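Local coordinates for protein glucuronan lyase A (Trichoderma reesei, PDB 2ZZJ) that probably cleaves beta-1,4-linked glucuronan within the chain by lyase chemistry, as a calcium-binding beta-jelly-roll enzyme of polysaccharide lyase family 20, at residues E19-V24 against T43-Y48; P84-I89 against A201-D206; D79-P84 against T211-F216. All coordinates share one frame; numbering follows the deposited sequence.

Interaction 1 (E19-V24 against T43-Y48)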
ATOM      1  N   GLU A  19       1.610  -8.629 -12.960  1.00 24.75           N
ATOM      2  CA  GLU A  19       0.767  -9.806 -13.117  1.00 25.12           C
ATOM      3  C   GLU A  19      -0.159  -9.681 -14.340  1.00 25.45           C
ATOM      4  O   GLU A  19      -0.747  -8.609 -14.608  1.00 24.62           O
ATOM      5  CB  GLU A  19      -0.020  -9.991 -11.825  1.00 26.20           C
ATOM      6  CG  GLU A  19      -0.279 -11.377 -11.391  1.00 27.59           C
ATOM      7  CD  GLU A  19      -0.739 -11.467  -9.937  1.00 32.15           C
ATOM      8  OE1 GLU A  19      -0.774 -12.604  -9.385  1.00 34.12           O
ATOM      9  OE2 GLU A  19      -1.072 -10.425  -9.336  1.00 26.19           O
ATOM     10  N   ASN A  20      -0.293 -10.773 -15.103  1.00 25.21           N
ATOM     11  CA  ASN A  20      -1.237 -10.803 -16.236  1.00 24.81           C
ATOM     12  C   ASN A  20      -0.874  -9.759 -17.297  1.00 24.01           C
ATOM     13  O   ASN A  20       0.225  -9.777 -17.817  1.00 24.36           O
ATOM     14  CB  ASN A  20      -2.691 -10.673 -15.722  1.00 25.08           C
ATOM     15  CG  ASN A  20      -3.747 -10.961 -16.789  1.00 26.84           C
ATOM     16  OD1 ASN A  20      -4.898 -10.534 -16.652  1.00 27.25           O
ATOM     17  ND2 ASN A  20      -3.367 -11.664 -17.846  1.00 27.59           N
ATOM     18  N   GLN A  21      -1.772  -8.832 -17.611  1.00 23.42           N
ATOM     19  CA  GLN A  21      -1.456  -7.776 -18.565  1.00 23.56           C
ATOM     20  C   GLN A  21      -0.921  -6.481 -17.917  1.00 22.38           C
ATOM     21  O   GLN A  21      -0.777  -5.465 -18.588  1.00 20.56           O
ATOM     22  CB  GLN A  21      -2.666  -7.457 -19.447  1.00 23.61           C
ATOM     23  CG  GLN A  21      -2.966  -8.564 -20.487  1.00 27.01           C
ATOM     24  CD  GLN A  21      -4.092  -8.217 -21.474  1.00 28.30           C
ATOM     25  OE1 GLN A  21      -4.338  -7.049 -21.801  1.00 35.51           O
ATOM     26  NE2 GLN A  21      -4.774  -9.255 -21.968  1.00 36.04           N
ATOM     27  N   GLY A  22      -0.617  -6.539 -16.625  1.00 22.30           N
ATOM     28  CA  GLY A  22      -0.115  -5.343 -15.908  1.00 21.37           C
ATOM     29  C   GLY A  22       1.206  -4.814 -16.449  1.00 21.80           C
ATOM     30  O   GLY A  22       2.011  -5.575 -17.017  1.00 21.67           O
ATOM     31  N   THR A  23       1.437  -3.513 -16.288  1.00 20.00           N
ATOM     32  CA  THR A  23       2.722  -2.895 -16.624  1.00 19.87           C
ATOM     33  C   THR A  23       3.235  -2.099 -15.428  1.00 20.02           C
ATOM     34  O   THR A  23       2.445  -1.692 -14.572  1.00 17.98           O
ATOM     35  CB  THR A  23       2.651  -1.982 -17.883  1.00 20.97           C
ATOM     36  OG1 THR A  23       1.796  -0.849 -17.658  1.00 19.95           O
ATOM     37  CG2 THR A  23       2.139  -2.779 -19.118  1.00 20.99           C
ATOM     38  N   VAL A  24       4.549  -1.917 -15.364  1.00 18.75           N
ATOM     39  CA  VAL A  24       5.211  -0.997 -14.431  1.00 18.43           C
ATOM     40  C   VAL A  24       6.349  -0.419 -15.245  1.00 19.73           C
ATOM     41  O   VAL A  24       7.248  -1.165 -15.700  1.00 20.05           O
ATOM     42  CB  VAL A  24       5.806  -1.711 -13.190  1.00 17.25           C
ATOM     43  CG1 VAL A  24       6.608  -0.728 -12.308  1.00 16.48           C
ATOM     44  CG2 VAL A  24       4.711  -2.403 -12.332  1.00 16.95           C
ATOM     45  N   THR A  43      -5.162  -4.298 -16.333  1.00 17.67           N
ATOM     46  CA  THR A  43      -6.199  -4.424 -17.364  1.00 19.13           C
ATOM     47  C   THR A  43      -7.068  -5.609 -17.021  1.00 20.53           C
ATOM     48  O   THR A  43      -6.565  -6.732 -16.833  1.00 20.49           O
ATOM     49  CB  THR A  43      -5.585  -4.626 -18.786  1.00 19.15           C
ATOM     50  OG1 THR A  43      -4.766  -3.507 -19.136  1.00 20.34           O
ATOM     51  CG2 THR A  43      -6.693  -4.790 -19.857  1.00 19.47           C
ATOM     52  N   TYR A  44      -8.366  -5.373 -16.905  1.00 21.08           N
ATOM     53  CA  TYR A  44      -9.292  -6.442 -16.551  1.00 22.88           C
ATOM     54  C   TYR A  44      -9.396  -7.364 -17.772  1.00 24.00           C
ATOM     55  O   TYR A  44      -9.432  -6.872 -18.897  1.00 23.62           O
ATOM     56  CB  TYR A  44     -10.687  -5.880 -16.208  1.00 22.04           C
ATOM     57  CG  TYR A  44     -11.643  -6.952 -15.707  1.00 22.72           C
ATOM     58  CD1 TYR A  44     -11.434  -7.593 -14.484  1.00 20.35           C
ATOM     59  CD2 TYR A  44     -12.750  -7.352 -16.483  1.00 22.63           C
ATOM     60  CE1 TYR A  44     -12.304  -8.597 -14.033  1.00 23.81           C
ATOM     61  CE2 TYR A  44     -13.619  -8.356 -16.043  1.00 23.09           C
ATOM     62  CZ  TYR A  44     -13.396  -8.978 -14.839  1.00 22.54           C
ATOM     63  OH  TYR A  44     -14.256  -9.966 -14.395  1.00 23.85           O
ATOM     64  N   THR A  45      -9.428  -8.678 -17.533  1.00 25.26           N
ATOM     65  CA  THR A  45      -9.493  -9.685 -18.630  1.00 27.08           C
ATOM     66  C   THR A  45     -10.525 -10.741 -18.219  1.00 28.28           C
ATOM     67  O   THR A  45     -10.251 -11.611 -17.385  1.00 28.25           O
ATOM     68  CB  THR A  45      -8.115 -10.361 -18.916  1.00 26.98           C
ATOM     69  OG1 THR A  45      -7.657 -11.003 -17.724  1.00 27.60           O
ATOM     70  CG2 THR A  45      -7.058  -9.355 -19.367  1.00 26.95           C
ATOM     71  N   PRO A  46     -11.755 -10.633 -18.760  1.00 29.63           N
ATOM     72  CA  PRO A  46     -12.785 -11.609 -18.403  1.00 30.07           C
ATOM     73  C   PRO A  46     -12.269 -13.034 -18.642  1.00 30.25           C
ATOM     74  O   PRO A  46     -11.503 -13.270 -19.587  1.00 30.63           O
ATOM     75  CB  PRO A  46     -13.941 -11.266 -19.351  1.00 30.03           C
ATOM     76  CG  PRO A  46     -13.763  -9.808 -19.657  1.00 30.32           C
ATOM     77  CD  PRO A  46     -12.247  -9.625 -19.716  1.00 29.99           C
ATOM     78  N   GLY A  47     -12.609 -13.937 -17.737  1.00 30.85           N
ATOM     79  CA  GLY A  47     -12.192 -15.341 -17.844  1.00 31.75           C
ATOM     80  C   GLY A  47     -11.080 -15.709 -16.883  1.00 32.39           C
ATOM     81  O   GLY A  47     -11.096 -16.797 -16.296  1.00 33.08           O
ATOM     82  N   TYR A  48     -10.128 -14.788 -16.712  1.00 31.53           N
ATOM     83  CA  TYR A  48      -8.933 -14.984 -15.881  1.00 30.83           C
ATOM     84  C   TYR A  48      -9.333 -15.159 -14.423  1.00 31.13           C
ATOM     85  O   TYR A  48     -10.214 -14.440 -13.920  1.00 31.52           O
ATOM     86  CB  TYR A  48      -7.998 -13.787 -16.122  1.00 30.86           C
ATOM     87  CG  TYR A  48      -6.758 -13.619 -15.250  1.00 31.08           C
ATOM     88  CD1 TYR A  48      -5.627 -14.418 -15.434  1.00 31.64           C
ATOM     89  CD2 TYR A  48      -6.693 -12.589 -14.297  1.00 30.60           C
ATOM     90  CE1 TYR A  48      -4.472 -14.226 -14.672  1.00 30.77           C
ATOM     91  CE2 TYR A  48      -5.540 -12.384 -13.528  1.00 31.04           C
ATOM     92  CZ  TYR A  48      -4.433 -13.203 -13.721  1.00 31.68           C
ATOM     93  OH  TYR A  48      -3.297 -13.020 -12.960  1.00 30.58           O
TER
HETATM   94  O   HOH W   1      -2.297  -3.192 -17.767  1.00 18.14           O
HETATM   95  O   HOH W   2      -4.040  -7.511 -16.224  1.00 23.88           O
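N20, at the tip of a type II' turn (E19 to G22), meets T45 and Y48 in a polar contact between two surface loops at one end of the jelly roll. The amide of N20 lies over one face of the Y48 ring, the two planes only 18° apart, and OD1 of N20 sits above the ring centre, 3.6 Å from CD2 of Y48. That oxygen also accepts from T45: OG1 of T45 comes tip to tip, in the carbonyl plane and on a lone pair, 3.0 Å from OD1 of N20. CG of N20 stands anti to the backbone N (chi1 -169°), which points CG at the other loop. Beside it, NE2 of Q21 packs 3.5 Å from CG2 of T45. Two waters fill in between Q21 and T43, one joining O of Q21 to OG1 of T43, the other N of Q21 to O of T43. An alanine in place of Y48 would probably leave the N20 amide without its aromatic floor and R51 O without the hydroxyl that bonds it. Behind the loops, strand 23-27 pairs antiparallel with strand 37-43, while E19 reaches H53 on strand 53-63.

Interaction 2 (P84-I89 against A201-D206)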
ATOM      1  N   PRO A  84     -17.218   1.652  -6.326  1.00 19.72           N
ATOM      2  CA  PRO A  84     -17.255   1.105  -4.978  1.00 20.14           C
ATOM      3  C   PRO A  84     -16.290  -0.039  -4.683  1.00 20.05           C
ATOM      4  O   PRO A  84     -16.100  -0.378  -3.511  1.00 20.87           O
ATOM      5  CB  PRO A  84     -18.703   0.582  -4.835  1.00 21.35           C
ATOM      6  CG  PRO A  84     -19.301   0.593  -6.199  1.00 20.68           C
ATOM      7  CD  PRO A  84     -18.522   1.531  -7.032  1.00 21.05           C
ATOM      8  N   GLN A  85     -15.729  -0.667  -5.715  1.00 19.23           N
ATOM      9  CA  GLN A  85     -14.736  -1.733  -5.505  1.00 19.25           C
ATOM     10  C   GLN A  85     -13.453  -1.133  -4.939  1.00 18.59           C
ATOM     11  O   GLN A  85     -13.259   0.079  -4.995  1.00 19.96           O
ATOM     12  CB  GLN A  85     -14.437  -2.485  -6.799  1.00 17.75           C
ATOM     13  CG  GLN A  85     -15.572  -3.428  -7.240  1.00 19.85           C
ATOM     14  CD  GLN A  85     -15.222  -4.248  -8.457  1.00 18.28           C
ATOM     15  OE1 GLN A  85     -14.819  -3.720  -9.487  1.00 19.58           O
ATOM     16  NE2 GLN A  85     -15.453  -5.555  -8.370  1.00 22.44           N
ATOM     17  N   SER A  86     -12.601  -1.986  -4.377  1.00 18.23           N
ATOM     18  CA  SER A  86     -11.266  -1.573  -3.941  1.00 16.49           C
ATOM     19  C   SER A  86     -10.276  -1.610  -5.083  1.00 15.84           C
ATOM     20  O   SER A  86     -10.225  -2.588  -5.818  1.00 15.77           O
ATOM     21  CB  SER A  86     -10.754  -2.508  -2.846  1.00 16.45           C
ATOM     22  OG  SER A  86      -9.338  -2.387  -2.687  1.00 17.40           O
ATOM     23  N   TYR A  87      -9.479  -0.552  -5.196  1.00 14.94           N
ATOM     24  CA  TYR A  87      -8.212  -0.564  -5.960  1.00 13.78           C
ATOM     25  C   TYR A  87      -7.131  -0.248  -4.935  1.00 13.74           C
ATOM     26  O   TYR A  87      -7.108   0.840  -4.365  1.00 11.24           O
ATOM     27  CB  TYR A  87      -8.215   0.433  -7.129  1.00 13.84           C
ATOM     28  CG  TYR A  87      -9.235   0.062  -8.184  1.00 14.09           C
ATOM     29  CD1 TYR A  87      -8.895  -0.815  -9.210  1.00 14.88           C
ATOM     30  CD2 TYR A  87     -10.563   0.541  -8.110  1.00 14.53           C
ATOM     31  CE1 TYR A  87      -9.835  -1.183 -10.177  1.00 14.87           C
ATOM     32  CE2 TYR A  87     -11.516   0.174  -9.075  1.00 14.76           C
ATOM     33  CZ  TYR A  87     -11.138  -0.700 -10.095  1.00 15.78           C
ATOM     34  OH  TYR A  87     -12.031  -1.114 -11.068  1.00 13.93           O
ATOM     35  N   ASN A  88      -6.292  -1.239  -4.656  1.00 12.86           N
ATOM     36  CA  ASN A  88      -5.306  -1.116  -3.598  1.00 12.54           C
ATOM     37  C   ASN A  88      -4.110  -0.366  -4.174  1.00 11.84           C
ATOM     38  O   ASN A  88      -3.747  -0.579  -5.335  1.00 11.95           O
ATOM     39  CB  ASN A  88      -4.889  -2.499  -3.104  1.00 13.01           C
ATOM     40  CG  ASN A  88      -4.266  -2.453  -1.722  1.00 13.66           C
ATOM     41  OD1 ASN A  88      -4.969  -2.387  -0.698  1.00 13.45           O
ATOM     42  ND2 ASN A  88      -2.938  -2.484  -1.678  1.00 11.76           N
ATOM     43  N   ILE A  89      -3.524   0.530  -3.381  1.00 11.53           N
ATOM     44  CA  ILE A  89      -2.398   1.324  -3.874  1.00 11.93           C
ATOM     45  C   ILE A  89      -1.053   1.091  -3.131  1.00 10.89           C
ATOM     46  O   ILE A  89      -0.001   1.485  -3.658  1.00 10.74           O
ATOM     47  CB  ILE A  89      -2.701   2.842  -3.958  1.00 13.51           C
ATOM     48  CG1 ILE A  89      -3.036   3.441  -2.570  1.00 12.29           C
ATOM     49  CG2 ILE A  89      -3.869   3.131  -4.976  1.00 11.66           C
ATOM     50  CD1 ILE A  89      -3.152   5.008  -2.599  1.00 13.79           C
ATOM     51  N   ALA A 201      -5.436  -4.530  -8.155  1.00 14.61           N
ATOM     52  CA  ALA A 201      -6.874  -4.432  -8.382  1.00 15.05           C
ATOM     53  C   ALA A 201      -7.511  -5.635  -7.747  1.00 16.48           C
ATOM     54  O   ALA A 201      -7.867  -6.598  -8.430  1.00 18.00           O
ATOM     55  CB  ALA A 201      -7.166  -4.335  -9.886  1.00 15.17           C
ATOM     56  N   ASN A 202      -7.605  -5.612  -6.423  1.00 17.01           N
ATOM     57  CA  ASN A 202      -7.960  -6.823  -5.680  1.00 17.95           C
ATOM     58  C   ASN A 202      -9.444  -7.247  -5.783  1.00 18.96           C
ATOM     59  O   ASN A 202      -9.782  -8.444  -5.810  1.00 19.36           O
ATOM     60  CB  ASN A 202      -7.480  -6.765  -4.219  1.00 17.72           C
ATOM     61  CG  ASN A 202      -7.942  -5.529  -3.462  1.00 18.14           C
ATOM     62  OD1 ASN A 202      -8.238  -4.493  -4.033  1.00 18.50           O
ATOM     63  ND2 ASN A 202      -7.921  -5.622  -2.147  1.00 20.86           N
ATOM     64  N   SER A 203     -10.330  -6.263  -5.853  1.00 18.88           N
ATOM     65  CA  SER A 203     -11.762  -6.558  -5.950  1.00 18.86           C
ATOM     66  C   SER A 203     -12.139  -7.253  -7.252  1.00 20.19           C
ATOM     67  O   SER A 203     -13.155  -7.987  -7.282  1.00 21.20           O
ATOM     68  CB  SER A 203     -12.595  -5.291  -5.769  1.00 18.62           C
ATOM     69  OG  SER A 203     -12.619  -4.901  -4.406  1.00 17.70           O
ATOM     70  N   TRP A 204     -11.360  -7.026  -8.320  1.00 19.30           N
ATOM     71  CA  TRP A 204     -11.604  -7.690  -9.593  1.00 20.45           C
ATOM     72  C   TRP A 204     -11.565  -9.211  -9.389  1.00 22.02           C
ATOM     73  O   TRP A 204     -12.458  -9.932  -9.862  1.00 22.56           O
ATOM     74  CB  TRP A 204     -10.568  -7.289 -10.660  1.00 18.44           C
ATOM     75  CG  TRP A 204     -10.705  -5.922 -11.224  1.00 17.91           C
ATOM     76  CD1 TRP A 204     -11.729  -5.022 -10.988  1.00 16.00           C
ATOM     77  CD2 TRP A 204      -9.841  -5.296 -12.191  1.00 15.85           C
ATOM     78  NE1 TRP A 204     -11.530  -3.882 -11.735  1.00 16.02           N
ATOM     79  CE2 TRP A 204     -10.382  -4.018 -12.471  1.00 15.85           C
ATOM     80  CE3 TRP A 204      -8.639  -5.673 -12.818  1.00 17.41           C
ATOM     81  CZ2 TRP A 204      -9.773  -3.117 -13.347  1.00 16.05           C
ATOM     82  CZ3 TRP A 204      -8.034  -4.775 -13.701  1.00 17.10           C
ATOM     83  CH2 TRP A 204      -8.610  -3.501 -13.956  1.00 16.38           C
ATOM     84  N   HIS A 205     -10.555  -9.694  -8.669  1.00 23.13           N
ATOM     85  CA  HIS A 205     -10.461 -11.121  -8.365  1.00 24.48           C
ATOM     86  C   HIS A 205     -11.417 -11.521  -7.234  1.00 25.59           C
ATOM     87  O   HIS A 205     -12.220 -12.433  -7.400  1.00 25.36           O
ATOM     88  CB  HIS A 205      -9.019 -11.504  -8.019  1.00 25.33           C
ATOM     89  CG  HIS A 205      -8.899 -12.838  -7.358  1.00 26.26           C
ATOM     90  ND1 HIS A 205      -9.126 -13.021  -6.009  1.00 27.91           N
ATOM     91  CD2 HIS A 205      -8.596 -14.057  -7.863  1.00 28.45           C
ATOM     92  CE1 HIS A 205      -8.959 -14.300  -5.714  1.00 29.85           C
ATOM     93  NE2 HIS A 205      -8.640 -14.948  -6.821  1.00 27.39           N
ATOM     94  N   ASP A 206     -11.338 -10.829  -6.096  1.00 25.96           N
ATOM     95  CA  ASP A 206     -12.116 -11.190  -4.923  1.00 26.51           C
ATOM     96  C   ASP A 206     -13.621 -11.234  -5.209  1.00 27.69           C
ATOM     97  O   ASP A 206     -14.329 -12.070  -4.637  1.00 27.95           O
ATOM     98  CB  ASP A 206     -11.832 -10.245  -3.757  1.00 26.64           C
ATOM     99  CG  ASP A 206     -10.353 -10.232  -3.332  1.00 28.07           C
ATOM    100  OD1 ASP A 206      -9.551 -11.079  -3.785  1.00 26.14           O
ATOM    101  OD2 ASP A 206      -9.989  -9.350  -2.523  1.00 29.07           O
TER
HETATM  102  O   HOH W   3      -7.556  -3.263  -0.563  1.00 18.22           O
HETATM  103  O   HOH W   4     -10.279  -4.062  -8.064  1.00 19.81           O
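Y87 begins with its CB directed away from helix 202-207, yet its ring returns to A201 and W204. CG stands anti to the carbonyl carbon; farther out CD1 lies 4.0 Å from CB of A201, and CE1 of Y87 is 3.7 Å from CE2 of W204. At the tip, OH of Y87 accepts from NE1 of W204 at 2.9 Å, the hydroxyl tilted 27° from the indole plane and the N-H...O angle a bent 136°. The rings form an offset edge-to-face pair, planes at 88°, with the tyrosine edge turned to the face of the five-membered ring of W204. S86 is gripped twice: its N donates to OG of S203 at 2.9 Å, and its OG donates to OD1 of N202 at 2.7 Å, in the carbonyl plane on a lone pair. A water links OG of S86, OD1 of N88 and ND2 of N202, while ND2 of N88 bonds O of A90; a second water joins O of S86 to N of W204. CB of Q85 rests 3.5 Å from CB of S203, and the Q85 amide bonds O of H209 and N of T211. The whole is a short helix packed by its first turn against strand 86-95, within a jelly-roll sandwich of antiparallel sheets.

Interaction 3 (D79-P84 against T211-F216)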
ATOM      1  N   ASP A  79      -8.860  10.706 -15.757  1.00 16.82           N
ATOM      2  CA  ASP A  79     -10.135  10.125 -16.106  1.00 16.42           C
ATOM      3  C   ASP A  79     -10.507   8.896 -15.275  1.00 16.07           C
ATOM      4  O   ASP A  79     -11.303   8.066 -15.747  1.00 16.02           O
ATOM      5  CB  ASP A  79     -10.131   9.767 -17.592  1.00 18.60           C
ATOM      6  CG  ASP A  79      -9.079   8.731 -17.953  1.00 21.44           C
ATOM      7  OD1 ASP A  79      -8.490   8.086 -17.049  1.00 24.29           O
ATOM      8  OD2 ASP A  79      -8.856   8.557 -19.158  1.00 27.53           O
ATOM      9  N   TRP A  80      -9.940   8.790 -14.060  1.00 14.78           N
ATOM     10  CA  TRP A  80     -10.239   7.702 -13.129  1.00 14.78           C
ATOM     11  C   TRP A  80     -11.736   7.580 -12.960  1.00 15.08           C
ATOM     12  O   TRP A  80     -12.416   8.586 -12.740  1.00 16.49           O
ATOM     13  CB  TRP A  80      -9.578   7.941 -11.751  1.00 14.06           C
ATOM     14  CG  TRP A  80      -9.758   6.806 -10.759  1.00 13.89           C
ATOM     15  CD1 TRP A  80     -10.751   6.669  -9.820  1.00 11.03           C
ATOM     16  CD2 TRP A  80      -8.884   5.670 -10.587  1.00 13.00           C
ATOM     17  NE1 TRP A  80     -10.572   5.502  -9.102  1.00 12.56           N
ATOM     18  CE2 TRP A  80      -9.423   4.887  -9.531  1.00 11.57           C
ATOM     19  CE3 TRP A  80      -7.703   5.240 -11.225  1.00 13.41           C
ATOM     20  CZ2 TRP A  80      -8.822   3.680  -9.094  1.00 14.01           C
ATOM     21  CZ3 TRP A  80      -7.098   4.058 -10.779  1.00 11.57           C
ATOM     22  CH2 TRP A  80      -7.671   3.283  -9.735  1.00 12.60           C
ATOM     23  N   GLN A  81     -12.245   6.363 -13.074  1.00 15.74           N
ATOM     24  CA  GLN A  81     -13.685   6.113 -12.959  1.00 16.27           C
ATOM     25  C   GLN A  81     -13.920   5.603 -11.556  1.00 15.84           C
ATOM     26  O   GLN A  81     -13.660   4.431 -11.238  1.00 15.76           O
ATOM     27  CB  GLN A  81     -14.129   5.103 -14.045  1.00 14.96           C
ATOM     28  CG  GLN A  81     -15.639   5.034 -14.238  1.00 17.54           C
ATOM     29  CD  GLN A  81     -16.020   3.948 -15.225  1.00 17.36           C
ATOM     30  OE1 GLN A  81     -16.412   2.851 -14.832  1.00 20.01           O
ATOM     31  NE2 GLN A  81     -15.832   4.219 -16.495  1.00 17.02           N
ATOM     32  N   PHE A  82     -14.419   6.479 -10.689  1.00 17.01           N
ATOM     33  CA  PHE A  82     -14.608   6.120  -9.298  1.00 17.55           C
ATOM     34  C   PHE A  82     -15.710   5.058  -9.222  1.00 18.69           C
ATOM     35  O   PHE A  82     -16.787   5.215  -9.864  1.00 19.40           O
ATOM     36  CB  PHE A  82     -14.926   7.379  -8.458  1.00 17.46           C
ATOM     37  CG  PHE A  82     -13.775   8.337  -8.353  1.00 17.31           C
ATOM     38  CD1 PHE A  82     -12.786   8.152  -7.372  1.00 18.10           C
ATOM     39  CD2 PHE A  82     -13.653   9.408  -9.232  1.00 15.37           C
ATOM     40  CE1 PHE A  82     -11.711   9.019  -7.272  1.00 17.05           C
ATOM     41  CE2 PHE A  82     -12.593  10.290  -9.134  1.00 18.90           C
ATOM     42  CZ  PHE A  82     -11.594  10.085  -8.150  1.00 19.80           C
ATOM     43  N   GLN A  83     -15.430   3.992  -8.458  1.00 18.37           N
ATOM     44  CA  GLN A  83     -16.298   2.828  -8.275  1.00 18.88           C
ATOM     45  C   GLN A  83     -16.154   2.303  -6.854  1.00 20.15           C
ATOM     46  O   GLN A  83     -15.105   2.529  -6.203  1.00 19.24           O
ATOM     47  CB  GLN A  83     -15.980   1.714  -9.303  1.00 18.95           C
ATOM     48  CG  GLN A  83     -16.234   2.090 -10.741  1.00 19.28           C
ATOM     49  CD  GLN A  83     -17.727   2.261 -11.070  1.00 21.21           C
ATOM     50  OE1 GLN A  83     -18.593   2.037 -10.227  1.00 18.12           O
ATOM     51  NE2 GLN A  83     -18.013   2.643 -12.301  1.00 18.97           N
ATOM     52  N   PRO A  84     -17.218   1.652  -6.326  1.00 19.72           N
ATOM     53  CA  PRO A  84     -17.255   1.105  -4.978  1.00 20.14           C
ATOM     54  C   PRO A  84     -16.290  -0.039  -4.683  1.00 20.05           C
ATOM     55  O   PRO A  84     -16.100  -0.378  -3.511  1.00 20.87           O
ATOM     56  CB  PRO A  84     -18.703   0.582  -4.835  1.00 21.35           C
ATOM     57  CG  PRO A  84     -19.301   0.593  -6.199  1.00 20.68           C
ATOM     58  CD  PRO A  84     -18.522   1.531  -7.032  1.00 21.05           C
ATOM     59  N   THR A 211     -16.822  -3.888 -11.558  1.00 24.69           N
ATOM     60  CA  THR A 211     -17.895  -2.879 -11.548  1.00 23.45           C
ATOM     61  C   THR A 211     -17.485  -1.705 -12.433  1.00 22.80           C
ATOM     62  O   THR A 211     -16.384  -1.157 -12.285  1.00 21.93           O
ATOM     63  CB  THR A 211     -18.130  -2.419 -10.099  1.00 23.14           C
ATOM     64  OG1 THR A 211     -18.399  -3.564  -9.298  1.00 24.48           O
ATOM     65  CG2 THR A 211     -19.272  -1.417  -9.947  1.00 22.81           C
ATOM     66  N   GLY A 212     -18.377  -1.283 -13.328  1.00 22.26           N
ATOM     67  CA  GLY A 212     -18.086  -0.163 -14.212  1.00 21.76           C
ATOM     68  C   GLY A 212     -17.429  -0.555 -15.517  1.00 21.73           C
ATOM     69  O   GLY A 212     -17.437  -1.740 -15.883  1.00 21.58           O
ATOM     70  N   THR A 213     -16.875   0.433 -16.221  1.00 20.92           N
ATOM     71  CA  THR A 213     -16.426   0.242 -17.593  1.00 21.67           C
ATOM     72  C   THR A 213     -14.966   0.616 -17.823  1.00 20.90           C
ATOM     73  O   THR A 213     -14.483   0.584 -18.955  1.00 21.28           O
ATOM     74  CB  THR A 213     -17.337   0.984 -18.614  1.00 22.00           C
ATOM     75  OG1 THR A 213     -17.378   2.379 -18.298  1.00 24.30           O
ATOM     76  CG2 THR A 213     -18.740   0.414 -18.557  1.00 23.24           C
ATOM     77  N   GLN A 214     -14.226   0.917 -16.756  1.00 19.68           N
ATOM     78  CA  GLN A 214     -12.824   1.278 -16.943  1.00 18.45           C
ATOM     79  C   GLN A 214     -11.945   0.070 -16.565  1.00 19.37           C
ATOM     80  O   GLN A 214     -11.428  -0.025 -15.432  1.00 18.67           O
ATOM     81  CB  GLN A 214     -12.458   2.509 -16.095  1.00 18.55           C
ATOM     82  CG  GLN A 214     -11.074   3.073 -16.417  1.00 15.53           C
ATOM     83  CD  GLN A 214     -10.849   4.364 -15.666  1.00 18.19           C
ATOM     84  OE1 GLN A 214     -10.517   4.353 -14.488  1.00 13.31           O
ATOM     85  NE2 GLN A 214     -11.067   5.486 -16.341  1.00 16.48           N
ATOM     86  N   GLY A 215     -11.798  -0.850 -17.516  1.00 18.95           N
ATOM     87  CA  GLY A 215     -11.000  -2.058 -17.306  1.00 18.14           C
ATOM     88  C   GLY A 215      -9.509  -1.815 -17.433  1.00 18.16           C
ATOM     89  O   GLY A 215      -8.707  -2.695 -17.096  1.00 19.01           O
ATOM     90  N   PHE A 216      -9.130  -0.634 -17.905  1.00 16.88           N
ATOM     91  CA  PHE A 216      -7.732  -0.246 -17.965  1.00 16.63           C
ATOM     92  C   PHE A 216      -7.489   0.848 -16.933  1.00 16.42           C
ATOM     93  O   PHE A 216      -7.952   1.987 -17.096  1.00 17.53           O
ATOM     94  CB  PHE A 216      -7.371   0.264 -19.356  1.00 16.72           C
ATOM     95  CG  PHE A 216      -5.939   0.709 -19.498  1.00 17.83           C
ATOM     96  CD1 PHE A 216      -4.889  -0.196 -19.285  1.00 18.40           C
ATOM     97  CD2 PHE A 216      -5.632   2.022 -19.906  1.00 16.60           C
ATOM     98  CE1 PHE A 216      -3.535   0.197 -19.454  1.00 19.17           C
ATOM     99  CE2 PHE A 216      -4.310   2.416 -20.058  1.00 17.34           C
ATOM    100  CZ  PHE A 216      -3.256   1.503 -19.816  1.00 19.99           C
TER
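Q81 and Q214 both hold CG anti to the backbone N (chi1 -166° and -171°), and the extended chain beyond it reaches the facing loop; their CB atoms pass 3.7 Å apart. Across the contact, Q214 bonds backbone atoms of the facing loop, whereas Q81 takes one backbone N-H and one hydroxyl, both of T213. NE2 of Q214 donates to O of D79 at 2.7 Å, from above that carbonyl plane, and OE1 of Q214 accepts from N of Q81 at 3.0 Å, so both ends of the amide are held and its rotation is fixed. In return OE1 of Q81 takes N of T213 at 2.8 Å, an almost straight bond (172°) in the carbonyl plane on a lone pair, while NE2 of Q81 donates to OG1 of T213 at 3.0 Å. Q83 bends at chi2, and its NE2 becomes the second donor to OE1 of Q81, lying 3.0 Å away. G212 leaves room for this cluster: a side chain here would clash with NE2 of Q83 and OE1 of Q81. OE1 of Q83 lies 3.5 Å from CG2 of T211. R217 bonds O of both Q81 and Q214 and makes a cation-pi contact with W80. Glutamine side chains thus join two irregular surface loops that run nearly antiparallel, at the edge of the beta-jelly roll and away from the calcium site.

Overall arrangement
Interaction 2 is the buried contact of the three; interactions 1 and 3 lie at the surface. Its chemistry mixes an aromatic pair with serine and asparagine bonds between a helix and a strand, whereas the other two join loops through polar side chains. Waters bridge the segments in interactions 1 and 2, while interaction 3 uses direct bonds from glutamine amides, mostly to backbone. Interactions 2 and 3 share P84, and interaction 2 is nested inside the loop that interaction 3 closes; Y87 with W80 also joins them. W204 packs against Y44 of interaction 1 and G215 of interaction 3, Y44 N probably bonds G215 O, and all three lie on the same side of the chain's centre.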